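Extracellular PQQ-dependent sugar dehydrogenase (Coprinopsis cinerea, PDB 6JT6) probably oxidises sugars with a pyrroloquinoline quinone cofactor and passes the electrons on through its haem b cytochrome domain, the part described here. Local coordinates at residues 141-147 / 164-170; 65-71 / 84-90; 104-110 / 189-195. All coordinates share one frame; numbering follows the deposited sequence.

Contact 1: residues 141-147 / 164-170; sequences FGWAFHS and HSHAAQY. With HEM (protoporphyrin IX containing Fe), chain C.
The indole of Trp143 lies over the backbone of the neighbouring strand: Ala168 N sits 3.5 Å above the ring plane, over its centre, while His166 CB and Tyr170 CD2 meet the indole at its edge. Trp143 CD1 lies at the edge of the Tyr170 ring, one face of which takes Phe141 O; the two aromatic side chains meet rim to rim, their planes 27° apart. Strands 138-146 and 166-173 form this antiparallel ladder at one border of the six-stranded sheet that carries the haem in a cytochrome domain of the cellobiose dehydrogenase type. CG of Trp143 sits between the backbone N and the carbonyl carbon (chi1 57°), which swings the indole across Ala168, CZ2 packing 3.6 Å from Ala168 CB. Water 2, in the indole plane, accepts from Trp143 NE1 (2.9 Å) and donates to Gln169 O. With an alanine in place of Trp143, the Ala168 backbone would probably lose its aromatic cover and water 2 its indole donor. Small residues suit the face of the sheet bearing Ala144 and Ala167, which meets the porphyrin: Ala144 CB is 3.6 Å from HEM CHD, and a side chain on Gly142 would run into the HEM methyl CMD. A classic beta bulge sets Ser165 and His166 opposite the single Phe145; Ser165 OG accepts from Ser147 N and hydrogen-bonds His166 ND1. Just before it, His164 NE2 binds HEM FE at 1.9 Å.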
loop_
_atom_site.group_PDB
_atom_site.type_symbol
_atom_site.label_atom_id
_atom_site.label_comp_id
_atom_site.label_asym_id
_atom_site.label_seq_id
_atom_site.Cartn_x
_atom_site.Cartn_y
_atom_site.Cartn_z
ATOM N N PHE A 141 -3.655 10.834 0.709
ATOM C CA PHE A 141 -3.561 9.461 1.221
ATOM C C PHE A 141 -3.210 9.503 2.690
ATOM O O PHE A 141 -2.490 10.408 3.161
ATOM C CB PHE A 141 -2.483 8.634 0.470
ATOM C CG PHE A 141 -2.950 8.014 -0.841
ATOM C CD1 PHE A 141 -4.205 8.295 -1.390
ATOM C CD2 PHE A 141 -2.089 7.175 -1.561
ATOM C CE1 PHE A 141 -4.612 7.729 -2.614
ATOM C CE2 PHE A 141 -2.479 6.601 -2.776
ATOM C CZ PHE A 141 -3.757 6.883 -3.310
ATOM N N GLY A 142 -3.675 8.486 3.400
ATOM C CA GLY A 142 -3.265 8.277 4.775
ATOM C C GLY A 142 -2.161 7.236 4.822
ATOM O O GLY A 142 -1.974 6.433 3.867
ATOM N N TRP A 143 -1.362 7.301 5.888
ATOM C CA TRP A 143 -0.364 6.251 6.166
ATOM C C TRP A 143 -0.536 5.859 7.633
ATOM O O TRP A 143 -0.911 6.703 8.459
ATOM C CB TRP A 143 1.085 6.737 5.858
ATOM C CG TRP A 143 1.531 7.953 6.580
ATOM C CD1 TRP A 143 1.416 9.280 6.164
ATOM C CD2 TRP A 143 2.138 7.997 7.875
ATOM N NE1 TRP A 143 1.943 10.115 7.113
ATOM C CE2 TRP A 143 2.391 9.370 8.175
ATOM C CE3 TRP A 143 2.535 7.007 8.802
ATOM C CZ2 TRP A 143 3.023 9.781 9.375
ATOM C CZ3 TRP A 143 3.153 7.421 10.009
ATOM C CH2 TRP A 143 3.362 8.808 10.284
ATOM N N ALA A 144 -0.271 4.600 7.958
ATOM C CA ALA A 144 -0.399 4.119 9.334
ATOM C C ALA A 144 0.629 3.018 9.568
ATOM O O ALA A 144 0.987 2.273 8.631
ATOM C CB ALA A 144 -1.834 3.627 9.636
ATOM N N PHE A 145 1.094 2.898 10.812
ATOM C CA PHE A 145 2.247 2.075 11.080
ATOM C C PHE A 145 2.203 1.623 12.511
ATOM O O PHE A 145 1.984 2.444 13.409
ATOM C CB PHE A 145 3.476 2.940 10.802
ATOM C CG PHE A 145 4.801 2.253 10.964
ATOM C CD1 PHE A 145 5.343 1.472 9.944
ATOM C CD2 PHE A 145 5.571 2.484 12.125
ATOM C CE1 PHE A 145 6.615 0.886 10.094
ATOM C CE2 PHE A 145 6.835 1.914 12.264
ATOM C CZ PHE A 145 7.352 1.105 11.251
ATOM N N HIS A 146 2.402 0.321 12.733
ATOM C CA HIS A 146 2.688 -0.160 14.086
ATOM C C HIS A 146 4.154 -0.543 14.160
ATOM O O HIS A 146 4.609 -1.471 13.476
ATOM C CB HIS A 146 1.845 -1.356 14.449
ATOM C CG HIS A 146 1.663 -1.501 15.916
ATOM N ND1 HIS A 146 2.713 -1.744 16.775
ATOM C CD2 HIS A 146 0.566 -1.351 16.692
ATOM C CE1 HIS A 146 2.253 -1.801 18.013
ATOM N NE2 HIS A 146 0.957 -1.549 17.991
ATOM N N SER A 147 4.900 0.176 14.979
ATOM C CA SER A 147 6.362 0.023 15.036
ATOM C C SER A 147 6.867 -1.304 15.583
ATOM O O SER A 147 8.050 -1.628 15.415
ATOM C CB SER A 147 6.967 1.198 15.839
ATOM O OG SER A 147 6.650 1.068 17.220
ATOM N N HIS A 164 -2.304 1.593 15.337
ATOM C CA HIS A 164 -1.004 2.106 14.880
ATOM C C HIS A 164 -0.322 2.930 15.967
ATOM O O HIS A 164 -0.983 3.616 16.736
ATOM C CB HIS A 164 -1.193 2.992 13.640
ATOM C CG HIS A 164 -2.484 3.753 13.637
ATOM N ND1 HIS A 164 -2.653 4.918 14.351
ATOM C CD2 HIS A 164 -3.667 3.516 13.017
ATOM C CE1 HIS A 164 -3.888 5.364 14.180
ATOM N NE2 HIS A 164 -4.534 4.540 13.362
ATOM N N SER A 165 0.992 2.852 16.037
ATOM C CA SER A 165 1.750 3.762 16.860
ATOM C C SER A 165 1.870 5.133 16.182
ATOM O O SER A 165 2.044 6.158 16.865
ATOM C CB SER A 165 3.137 3.172 17.137
ATOM O OG SER A 165 3.791 2.864 15.922
ATOM N N HIS A 166 1.780 5.152 14.848
ATOM C CA HIS A 166 1.986 6.373 14.062
ATOM C C HIS A 166 0.988 6.384 12.938
ATOM O O HIS A 166 0.773 5.349 12.286
ATOM C CB HIS A 166 3.391 6.425 13.425
ATOM C CG HIS A 166 4.531 6.306 14.397
ATOM N ND1 HIS A 166 4.926 5.100 14.930
ATOM C CD2 HIS A 166 5.382 7.238 14.899
ATOM C CE1 HIS A 166 5.953 5.292 15.744
ATOM N NE2 HIS A 166 6.259 6.581 15.728
ATOM N N ALA A 167 0.405 7.551 12.678
ATOM C CA ALA A 167 -0.448 7.721 11.487
ATOM C C ALA A 167 -0.603 9.208 11.152
ATOM O O ALA A 167 -0.644 10.041 12.054
ATOM C CB ALA A 167 -1.827 7.067 11.696
ATOM N N ALA A 168 -0.671 9.531 9.862
ATOM C CA ALA A 168 -1.036 10.874 9.410
ATOM C C ALA A 168 -1.449 10.813 7.937
ATOM O O ALA A 168 -1.898 9.767 7.479
ATOM C CB ALA A 168 0.074 11.888 9.707
ATOM N N GLN A 169 -1.368 11.934 7.223
ATOM C CA GLN A 169 -1.912 12.053 5.860
ATOM C C GLN A 169 -0.982 12.929 5.086
ATOM O O GLN A 169 -0.267 13.754 5.671
ATOM C CB GLN A 169 -3.275 12.779 5.825
ATOM C CG GLN A 169 -4.285 12.380 6.873
ATOM C CD GLN A 169 -5.640 13.032 6.661
ATOM O OE1 GLN A 169 -6.237 12.950 5.573
ATOM N NE2 GLN A 169 -6.163 13.647 7.719
ATOM N N TYR A 170 -1.033 12.814 3.762
ATOM C CA TYR A 170 -0.284 13.738 2.901
ATOM C C TYR A 170 -1.016 13.858 1.581
ATOM O O TYR A 170 -1.719 12.926 1.181
ATOM C CB TYR A 170 1.170 13.252 2.691
ATOM C CG TYR A 170 1.257 11.851 2.107
ATOM C CD1 TYR A 170 1.269 11.642 0.726
ATOM C CD2 TYR A 170 1.302 10.733 2.942
ATOM C CE1 TYR A 170 1.328 10.362 0.198
ATOM C CE2 TYR A 170 1.358 9.446 2.426
ATOM C CZ TYR A 170 1.384 9.267 1.054
ATOM O OH TYR A 170 1.461 7.971 0.554
HETATM C CHA HEM C . -5.886 8.052 12.683
HETATM C CHB HEM C . -7.739 4.817 15.812
HETATM C CHC HEM C . -6.407 1.185 12.900
HETATM C CHD HEM C . -5.366 4.489 9.418
HETATM C C1A HEM C . -6.457 7.482 13.807
HETATM C C2A HEM C . -6.820 8.200 14.975
HETATM C C3A HEM C . -7.329 7.274 15.855
HETATM C C4A HEM C . -7.289 5.994 15.238
HETATM C CMA HEM C . -7.857 7.550 17.255
HETATM C CAA HEM C . -6.678 9.697 15.208
HETATM C CBA HEM C . -5.218 10.180 15.254
HETATM C CGA HEM C . -4.329 9.432 16.212
HETATM O O1A HEM C . -3.389 8.696 15.809
HETATM O O2A HEM C . -4.525 9.548 17.441
HETATM C C1B HEM C . -7.520 3.540 15.304
HETATM C C2B HEM C . -7.834 2.342 16.032
HETATM C C3B HEM C . -7.416 1.301 15.226
HETATM C C4B HEM C . -6.863 1.916 13.996
HETATM C CMB HEM C . -8.466 2.273 17.437
HETATM C CAB HEM C . -7.482 -0.174 15.423
HETATM C CBB HEM C . -7.321 -0.769 16.599
HETATM C C1C HEM C . -6.082 1.764 11.642
HETATM C C2C HEM C . -5.716 1.038 10.486
HETATM C C3C HEM C . -5.420 1.967 9.480
HETATM C C4C HEM C . -5.582 3.286 10.049
HETATM C CMC HEM C . -5.718 -0.478 10.409
HETATM C CAC HEM C . -5.035 1.651 8.076
HETATM C CBC HEM C . -4.263 0.584 7.775
HETATM C C1D HEM C . -5.359 5.716 10.098
HETATM C C2D HEM C . -4.992 6.981 9.426
HETATM C C3D HEM C . -5.154 7.970 10.312
HETATM C C4D HEM C . -5.634 7.298 11.538
HETATM C CMD HEM C . -4.512 7.176 8.011
HETATM C CAD HEM C . -4.842 9.451 10.106
HETATM C CBD HEM C . -5.927 10.246 9.401
HETATM C CGD HEM C . -7.073 10.449 10.354
HETATM O O1D HEM C . -8.229 9.998 10.130
HETATM O O2D HEM C . -6.846 11.055 11.411
HETATM N NA HEM C . -6.724 6.123 13.997
HETATM N NB HEM C . -6.956 3.245 14.126
HETATM N NC HEM C . -5.952 3.107 11.369
HETATM N ND HEM C . -5.777 5.958 11.370
HETATM FE FE HEM C . -6.356 4.664 12.692
HETATM O O HOH W 1 0.039 5.952 2.049
HETATM O O HOH W 2 2.197 13.019 6.909
#

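Contact 2: residues 65-71 / 84-90; sequences MRNNPLL and ARWATDY. With HEM (protoporphyrin IX containing Fe), chain C.
The methionine side of the haem's axial ligation belongs here: Met65 SD, which also touches the edge of the Tyr90 ring in a Met-aromatic contact, binds HEM FE at 2.3 Å. A thioether suits both roles, being a soft ligand and an apolar neighbour. The side chain runs extended, CG anti to the backbone N (chi1 -175°), which carries sulfur to the iron and brings Met65 CE within 3.7 Å of Ala87 CB. The Tyr90 ring lays one face on the porphyrin, HEM C2A 3.4 Å above its plane and toward the rim; Arg66 CD lies more loosely over the other face. Water 5 joins Arg66 NE, Tyr90 OH and HEM O1D, and that propionate oxygen also accepts Met65 N at 2.8 Å. Farther along, the segments become the beta hairpin of strands 70-76 and 79-86, where Leu70 and Arg85 form an antiparallel hydrogen-bonded pair and Leu70 CB rests 3.8 Å from HEM CAC. Arg85 extends to the carbonyls of Ser159 and Pro157. Where the strands part, Asn67 N bonds Ala87 O at 2.9 Å, and the Trp86 indole turns one face to the 67-68 backbone, Asn67 CA standing 3.1 Å above its plane, toward the rim.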
loop_
_atom_site.group_PDB
_atom_site.type_symbol
_atom_site.label_atom_id
_atom_site.label_comp_id
_atom_site.label_asym_id
_atom_site.label_seq_id
_atom_site.Cartn_x
_atom_site.Cartn_y
_atom_site.Cartn_z
ATOM N N MET A 65 -8.821 8.134 8.057
ATOM C CA MET A 65 -9.065 6.762 8.468
ATOM C C MET A 65 -10.540 6.374 8.291
ATOM O O MET A 65 -10.872 5.186 8.087
ATOM C CB MET A 65 -8.694 6.572 9.944
ATOM C CG MET A 65 -8.816 5.119 10.407
ATOM S SD MET A 65 -8.593 4.884 12.162
ATOM C CE MET A 65 -9.367 3.258 12.225
ATOM N N ARG A 66 -11.413 7.384 8.351
ATOM C CA ARG A 66 -12.847 7.127 8.295
ATOM C C ARG A 66 -13.418 7.093 6.883
ATOM O O ARG A 66 -13.294 8.070 6.113
ATOM C CB ARG A 66 -13.626 8.119 9.158
ATOM C CG ARG A 66 -13.319 8.024 10.653
ATOM C CD ARG A 66 -13.765 9.309 11.369
ATOM N NE ARG A 66 -13.218 10.486 10.674
ATOM C CZ ARG A 66 -13.909 11.331 9.899
ATOM N NH1 ARG A 66 -15.231 11.183 9.727
ATOM N NH2 ARG A 66 -13.275 12.335 9.289
ATOM N N ASN A 67 -14.060 5.964 6.563
ATOM C CA ASN A 67 -14.857 5.817 5.343
ATOM C C ASN A 67 -14.054 5.855 4.029
ATOM O O ASN A 67 -14.471 6.429 3.015
ATOM C CB ASN A 67 -16.043 6.818 5.364
ATOM C CG ASN A 67 -16.812 6.743 6.675
ATOM O OD1 ASN A 67 -17.343 5.681 7.026
ATOM N ND2 ASN A 67 -16.851 7.845 7.408
ATOM N N ASN A 68 -12.912 5.204 4.053
ATOM C CA ASN A 68 -12.088 5.040 2.839
ATOM C C ASN A 68 -11.444 3.660 2.958
ATOM O O ASN A 68 -11.184 3.216 4.071
ATOM C CB ASN A 68 -10.988 6.138 2.745
ATOM C CG ASN A 68 -11.548 7.549 2.601
ATOM O OD1 ASN A 68 -12.132 7.907 1.582
ATOM N ND2 ASN A 68 -11.328 8.367 3.597
ATOM N N PRO A 69 -11.167 2.975 1.827
ATOM C CA PRO A 69 -10.418 1.726 1.907
ATOM C C PRO A 69 -9.127 1.899 2.683
ATOM O O PRO A 69 -8.359 2.849 2.433
ATOM C CB PRO A 69 -10.094 1.408 0.427
ATOM C CG PRO A 69 -11.242 2.039 -0.307
ATOM C CD PRO A 69 -11.376 3.362 0.419
ATOM N N LEU A 70 -8.922 0.971 3.611
ATOM C CA LEU A 70 -7.696 0.897 4.382
ATOM C C LEU A 70 -6.998 -0.390 3.974
ATOM O O LEU A 70 -7.575 -1.471 4.088
ATOM C CB LEU A 70 -7.995 0.911 5.888
ATOM C CG LEU A 70 -8.914 2.008 6.479
ATOM C CD1 LEU A 70 -9.021 1.796 7.984
ATOM C CD2 LEU A 70 -8.447 3.456 6.248
ATOM N N LEU A 71 -5.771 -0.286 3.486
ATOM C CA LEU A 71 -5.018 -1.512 3.173
ATOM C C LEU A 71 -3.952 -1.699 4.200
ATOM O O LEU A 71 -3.272 -0.750 4.576
ATOM C CB LEU A 71 -4.424 -1.495 1.755
ATOM C CG LEU A 71 -5.330 -1.057 0.598
ATOM C CD1 LEU A 71 -4.530 -1.058 -0.696
ATOM C CD2 LEU A 71 -6.600 -1.892 0.455
ATOM N N ALA A 84 -7.754 -5.654 3.005
ATOM C CA ALA A 84 -8.507 -4.417 2.821
ATOM C C ALA A 84 -9.473 -4.285 3.980
ATOM O O ALA A 84 -10.158 -5.267 4.339
ATOM C CB ALA A 84 -9.280 -4.417 1.499
ATOM N N ARG A 85 -9.552 -3.070 4.547
ATOM C CA ARG A 85 -10.439 -2.795 5.687
ATOM C C ARG A 85 -11.191 -1.478 5.578
ATOM O O ARG A 85 -10.927 -0.690 4.682
ATOM C CB ARG A 85 -9.680 -2.895 7.006
ATOM C CG ARG A 85 -8.886 -4.188 7.065
ATOM C CD ARG A 85 -8.595 -4.681 8.435
ATOM N NE ARG A 85 -7.852 -5.941 8.320
ATOM C CZ ARG A 85 -7.369 -6.634 9.345
ATOM N NH1 ARG A 85 -7.542 -6.184 10.601
ATOM N NH2 ARG A 85 -6.705 -7.775 9.114
ATOM N N TRP A 86 -12.130 -1.279 6.508
ATOM C CA TRP A 86 -13.053 -0.160 6.497
ATOM C C TRP A 86 -13.474 0.166 7.925
ATOM O O TRP A 86 -13.886 -0.720 8.655
ATOM C CB TRP A 86 -14.279 -0.476 5.654
ATOM C CG TRP A 86 -15.099 0.736 5.378
ATOM C CD1 TRP A 86 -15.960 1.357 6.243
ATOM C CD2 TRP A 86 -15.128 1.501 4.157
ATOM N NE1 TRP A 86 -16.533 2.467 5.625
ATOM C CE2 TRP A 86 -16.049 2.568 4.348
ATOM C CE3 TRP A 86 -14.492 1.372 2.908
ATOM C CZ2 TRP A 86 -16.354 3.504 3.326
ATOM C CZ3 TRP A 86 -14.787 2.302 1.898
ATOM C CH2 TRP A 86 -15.699 3.360 2.121
ATOM N N ALA A 87 -13.317 1.439 8.317
ATOM C CA ALA A 87 -13.721 1.956 9.635
ATOM C C ALA A 87 -14.720 3.112 9.446
ATOM O O ALA A 87 -14.494 4.009 8.624
ATOM C CB ALA A 87 -12.497 2.466 10.363
ATOM N N THR A 88 -15.817 3.117 10.189
ATOM C CA THR A 88 -16.721 4.289 10.130
ATOM C C THR A 88 -16.389 5.356 11.190
ATOM O O THR A 88 -16.985 6.438 11.190
ATOM C CB THR A 88 -18.192 3.873 10.246
ATOM O OG1 THR A 88 -18.357 3.130 11.456
ATOM C CG2 THR A 88 -18.608 2.984 9.059
ATOM N N ASP A 89 -15.461 5.039 12.099
ATOM C CA ASP A 89 -14.937 5.976 13.093
ATOM C C ASP A 89 -13.515 5.564 13.479
ATOM O O ASP A 89 -12.925 4.692 12.818
ATOM C CB ASP A 89 -15.845 6.078 14.328
ATOM C CG ASP A 89 -15.528 7.324 15.195
ATOM O OD1 ASP A 89 -15.272 8.410 14.649
ATOM O OD2 ASP A 89 -15.491 7.212 16.428
ATOM N N TYR A 90 -12.973 6.183 14.532
ATOM C CA TYR A 90 -11.661 5.855 15.097
ATOM C C TYR A 90 -11.729 4.611 15.952
ATOM O O TYR A 90 -11.526 4.667 17.166
ATOM C CB TYR A 90 -11.099 7.040 15.894
ATOM C CG TYR A 90 -10.697 8.220 15.019
ATOM C CD1 TYR A 90 -10.014 8.013 13.817
ATOM C CD2 TYR A 90 -10.990 9.546 15.395
ATOM C CE1 TYR A 90 -9.636 9.057 13.006
ATOM C CE2 TYR A 90 -10.603 10.622 14.582
ATOM C CZ TYR A 90 -9.932 10.363 13.378
ATOM O OH TYR A 90 -9.535 11.391 12.526
HETATM C CHA HEM C . -5.886 8.052 12.683
HETATM C CHB HEM C . -7.739 4.817 15.812
HETATM C CHC HEM C . -6.407 1.185 12.900
HETATM C CHD HEM C . -5.366 4.489 9.418
HETATM C C1A HEM C . -6.457 7.482 13.807
HETATM C C2A HEM C . -6.820 8.200 14.975
HETATM C C3A HEM C . -7.329 7.274 15.855
HETATM C C4A HEM C . -7.289 5.994 15.238
HETATM C CMA HEM C . -7.857 7.550 17.255
HETATM C CAA HEM C . -6.678 9.697 15.208
HETATM C CBA HEM C . -5.218 10.180 15.254
HETATM C CGA HEM C . -4.329 9.432 16.212
HETATM O O1A HEM C . -3.389 8.696 15.809
HETATM O O2A HEM C . -4.525 9.548 17.441
HETATM C C1B HEM C . -7.520 3.540 15.304
HETATM C C2B HEM C . -7.834 2.342 16.032
HETATM C C3B HEM C . -7.416 1.301 15.226
HETATM C C4B HEM C . -6.863 1.916 13.996
HETATM C CMB HEM C . -8.466 2.273 17.437
HETATM C CAB HEM C . -7.482 -0.174 15.423
HETATM C CBB HEM C . -7.321 -0.769 16.599
HETATM C C1C HEM C . -6.082 1.764 11.642
HETATM C C2C HEM C . -5.716 1.038 10.486
HETATM C C3C HEM C . -5.420 1.967 9.480
HETATM C C4C HEM C . -5.582 3.286 10.049
HETATM C CMC HEM C . -5.718 -0.478 10.409
HETATM C CAC HEM C . -5.035 1.651 8.076
HETATM C CBC HEM C . -4.263 0.584 7.775
HETATM C C1D HEM C . -5.359 5.716 10.098
HETATM C C2D HEM C . -4.992 6.981 9.426
HETATM C C3D HEM C . -5.154 7.970 10.312
HETATM C C4D HEM C . -5.634 7.298 11.538
HETATM C CMD HEM C . -4.512 7.176 8.011
HETATM C CAD HEM C . -4.842 9.451 10.106
HETATM C CBD HEM C . -5.927 10.246 9.401
HETATM C CGD HEM C . -7.073 10.449 10.354
HETATM O O1D HEM C . -8.229 9.998 10.130
HETATM O O2D HEM C . -6.846 11.055 11.411
HETATM N NA HEM C . -6.724 6.123 13.997
HETATM N NB HEM C . -6.956 3.245 14.126
HETATM N NC HEM C . -5.952 3.107 11.369
HETATM N ND HEM C . -5.777 5.958 11.370
HETATM FE FE HEM C . -6.356 4.664 12.692
HETATM O O HOH W 3 -12.203 3.388 6.527
HETATM O O HOH W 4 -17.144 9.106 10.591
HETATM O O HOH W 5 -10.555 11.092 10.143
#

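Contact 3: residues 104-110 / 189-195; sequences LGSSGTN and LTNAPPL
Residues 104-110 and 189-195 run the same way, CA atoms pairing Leu104 with Thr190, Gly105 with Ala192 and Ser106 with Pro194, so the second segment spends more residues on the same length. The contact ties the tail leaving helix 182-191 to the interrupted strand 100-109 of the domain's seven-stranded mixed sheet, chiefly through backbone groups. Ser106 N donates to Pro193 O at 2.9 Å from above the carbonyl plane; the bond from Leu195 N to Ser107 O is straighter at the hydrogen (164°), though its donor too stands above the carbonyl plane. Gly105 N makes a weak bond to Leu189 O in the last turn of the helix. Glycine is needed at Gly105, because a CB would clash with the carbonyl oxygens of Ala192 and Leu189; its CA instead lies 3.0 Å from Ala192 O in a CA-H...O contact. At Gly108 (phi 117°) a CB would be pressed against Ser107 O. Pro193 and Pro194 have no N-H to offer, so the tail accepts through Pro193 O and donates next from Leu195 N. Leu104 CG stands anti to its carbonyl carbon (chi1 -55°), which sends CD1 to 4.1 Å from Leu189 CB; both leucines also touch Val117. Ser107 OG donates to Leu104 O from above the carbonyl plane, while Val117 N also bonds this hydroxyl. Leu195 brings CG 3.5 Å from Ser106 O and CD1 3.5 Å from Gly108 O.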
loop_
_atom_site.group_PDB
_atom_site.type_symbol
_atom_site.label_atom_id
_atom_site.label_comp_id
_atom_site.label_asym_id
_atom_site.label_seq_id
_atom_site.Cartn_x
_atom_site.Cartn_y
_atom_site.Cartn_z
ATOM N N LEU A 104 2.608 -9.348 -4.876
ATOM C CA LEU A 104 3.543 -9.457 -6.001
ATOM C C LEU A 104 4.909 -9.851 -5.466
ATOM O O LEU A 104 5.080 -9.985 -4.240
ATOM C CB LEU A 104 3.605 -8.113 -6.778
ATOM C CG LEU A 104 2.268 -7.545 -7.302
ATOM C CD1 LEU A 104 2.374 -6.213 -8.103
ATOM C CD2 LEU A 104 1.472 -8.576 -8.104
ATOM N N GLY A 105 5.892 -10.018 -6.355
ATOM C CA GLY A 105 7.242 -10.425 -5.960
ATOM C C GLY A 105 8.013 -9.352 -5.214
ATOM O O GLY A 105 7.492 -8.245 -5.008
ATOM N N SER A 106 9.253 -9.672 -4.822
ATOM C CA SER A 106 10.097 -8.840 -3.922
ATOM C C SER A 106 9.419 -8.490 -2.567
ATOM O O SER A 106 9.810 -7.547 -1.891
ATOM C CB SER A 106 10.610 -7.574 -4.640
ATOM O OG SER A 106 9.553 -6.684 -4.947
ATOM N N SER A 107 8.407 -9.273 -2.184
ATOM C CA SER A 107 7.755 -9.154 -0.895
ATOM C C SER A 107 8.367 -10.141 0.111
ATOM O O SER A 107 8.983 -11.134 -0.279
ATOM C CB SER A 107 6.227 -9.374 -1.010
ATOM O OG SER A 107 5.633 -8.421 -1.848
ATOM N N GLY A 108 8.171 -9.856 1.400
ATOM C CA GLY A 108 8.653 -10.715 2.496
ATOM C C GLY A 108 9.663 -9.949 3.324
ATOM O O GLY A 108 9.534 -8.729 3.478
ATOM N N THR A 109 10.666 -10.650 3.853
ATOM C CA THR A 109 11.689 -10.009 4.663
ATOM C C THR A 109 13.088 -10.499 4.343
ATOM O O THR A 109 13.265 -11.665 3.988
ATOM C CB THR A 109 11.366 -10.081 6.190
ATOM O OG1 THR A 109 12.340 -9.320 6.932
ATOM C CG2 THR A 109 11.317 -11.508 6.687
ATOM N N ASN A 110 14.063 -9.596 4.419
ATOM C CA ASN A 110 15.481 -9.984 4.306
ATOM C C ASN A 110 16.152 -9.924 5.687
ATOM O O ASN A 110 17.376 -10.056 5.803
ATOM C CB ASN A 110 16.236 -9.127 3.274
ATOM C CG ASN A 110 16.229 -7.633 3.602
ATOM O OD1 ASN A 110 15.837 -7.213 4.698
ATOM N ND2 ASN A 110 16.630 -6.811 2.614
ATOM N N LEU A 189 7.251 -6.780 -11.423
ATOM C CA LEU A 189 7.106 -6.961 -9.985
ATOM C C LEU A 189 6.502 -8.334 -9.656
ATOM O O LEU A 189 6.874 -8.949 -8.656
ATOM C CB LEU A 189 6.249 -5.814 -9.388
ATOM C CG LEU A 189 6.862 -4.393 -9.361
ATOM C CD1 LEU A 189 5.798 -3.361 -9.006
ATOM C CD2 LEU A 189 7.992 -4.374 -8.344
ATOM N N THR A 190 5.566 -8.803 -10.494
ATOM C CA THR A 190 4.937 -10.091 -10.261
ATOM C C THR A 190 6.015 -11.191 -10.345
ATOM O O THR A 190 6.003 -12.145 -9.555
ATOM C CB THR A 190 3.803 -10.366 -11.279
ATOM O OG1 THR A 190 2.871 -9.287 -11.218
ATOM C CG2 THR A 190 3.061 -11.694 -10.981
ATOM N N ASN A 191 6.941 -11.016 -11.286
ATOM C CA ASN A 191 7.971 -12.018 -11.570
ATOM C C ASN A 191 9.239 -11.908 -10.701
ATOM O O ASN A 191 10.145 -12.755 -10.810
ATOM C CB ASN A 191 8.302 -12.039 -13.066
ATOM C CG ASN A 191 7.311 -12.880 -13.857
ATOM O OD1 ASN A 191 6.594 -12.379 -14.724
ATOM N ND2 ASN A 191 7.226 -14.158 -13.519
ATOM N N ALA A 192 9.322 -10.880 -9.861
ATOM C CA ALA A 192 10.475 -10.746 -8.988
ATOM C C ALA A 192 10.359 -11.848 -7.925
ATOM O O ALA A 192 9.270 -12.090 -7.435
ATOM C CB ALA A 192 10.515 -9.372 -8.358
ATOM N N PRO A 193 11.466 -12.533 -7.578
ATOM C CA PRO A 193 11.343 -13.528 -6.508
ATOM C C PRO A 193 11.078 -12.895 -5.110
ATOM O O PRO A 193 11.296 -11.668 -4.915
ATOM C CB PRO A 193 12.707 -14.220 -6.534
ATOM C CG PRO A 193 13.621 -13.166 -7.041
ATOM C CD PRO A 193 12.827 -12.514 -8.137
ATOM N N PRO A 194 10.649 -13.721 -4.136
ATOM C CA PRO A 194 10.455 -13.177 -2.798
ATOM C C PRO A 194 11.736 -12.608 -2.184
ATOM O O PRO A 194 12.858 -12.991 -2.580
ATOM C CB PRO A 194 9.977 -14.393 -1.985
ATOM C CG PRO A 194 10.414 -15.576 -2.753
ATOM C CD PRO A 194 10.349 -15.167 -4.185
ATOM N N LEU A 195 11.558 -11.701 -1.229
ATOM C CA LEU A 195 12.687 -11.160 -0.475
ATOM C C LEU A 195 13.471 -12.227 0.295
ATOM O O LEU A 195 12.894 -13.146 0.885
ATOM C CB LEU A 195 12.210 -10.100 0.510
ATOM C CG LEU A 195 12.383 -8.612 0.241
ATOM C CD1 LEU A 195 12.399 -7.906 1.590
ATOM C CD2 LEU A 195 13.641 -8.279 -0.557
HETATM O O HOH W 6 10.590 -13.474 2.919
#

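How the contacts relate
Contacts 1 and 2 grip the same haem: each supplies one axial ligand, His164 from contact 1 and Met65 from contact 2, and NE2 of His164 and SD of Met65 lie 4.2 Å apart with the iron between them. Their centres are about 13 Å apart, and both belong to the six-stranded antiparallel sheet, in which strand 56-60 separates the hairpin of contact 2 from the strand pair of contact 1. Contact 3 stands apart, on the other side of the chain's centre, with its centre about 23 Å from that of contact 1 and about 27 Å from that of contact 2. It fastens the C-terminal tail to the second sheet and takes no part in the haem pocket.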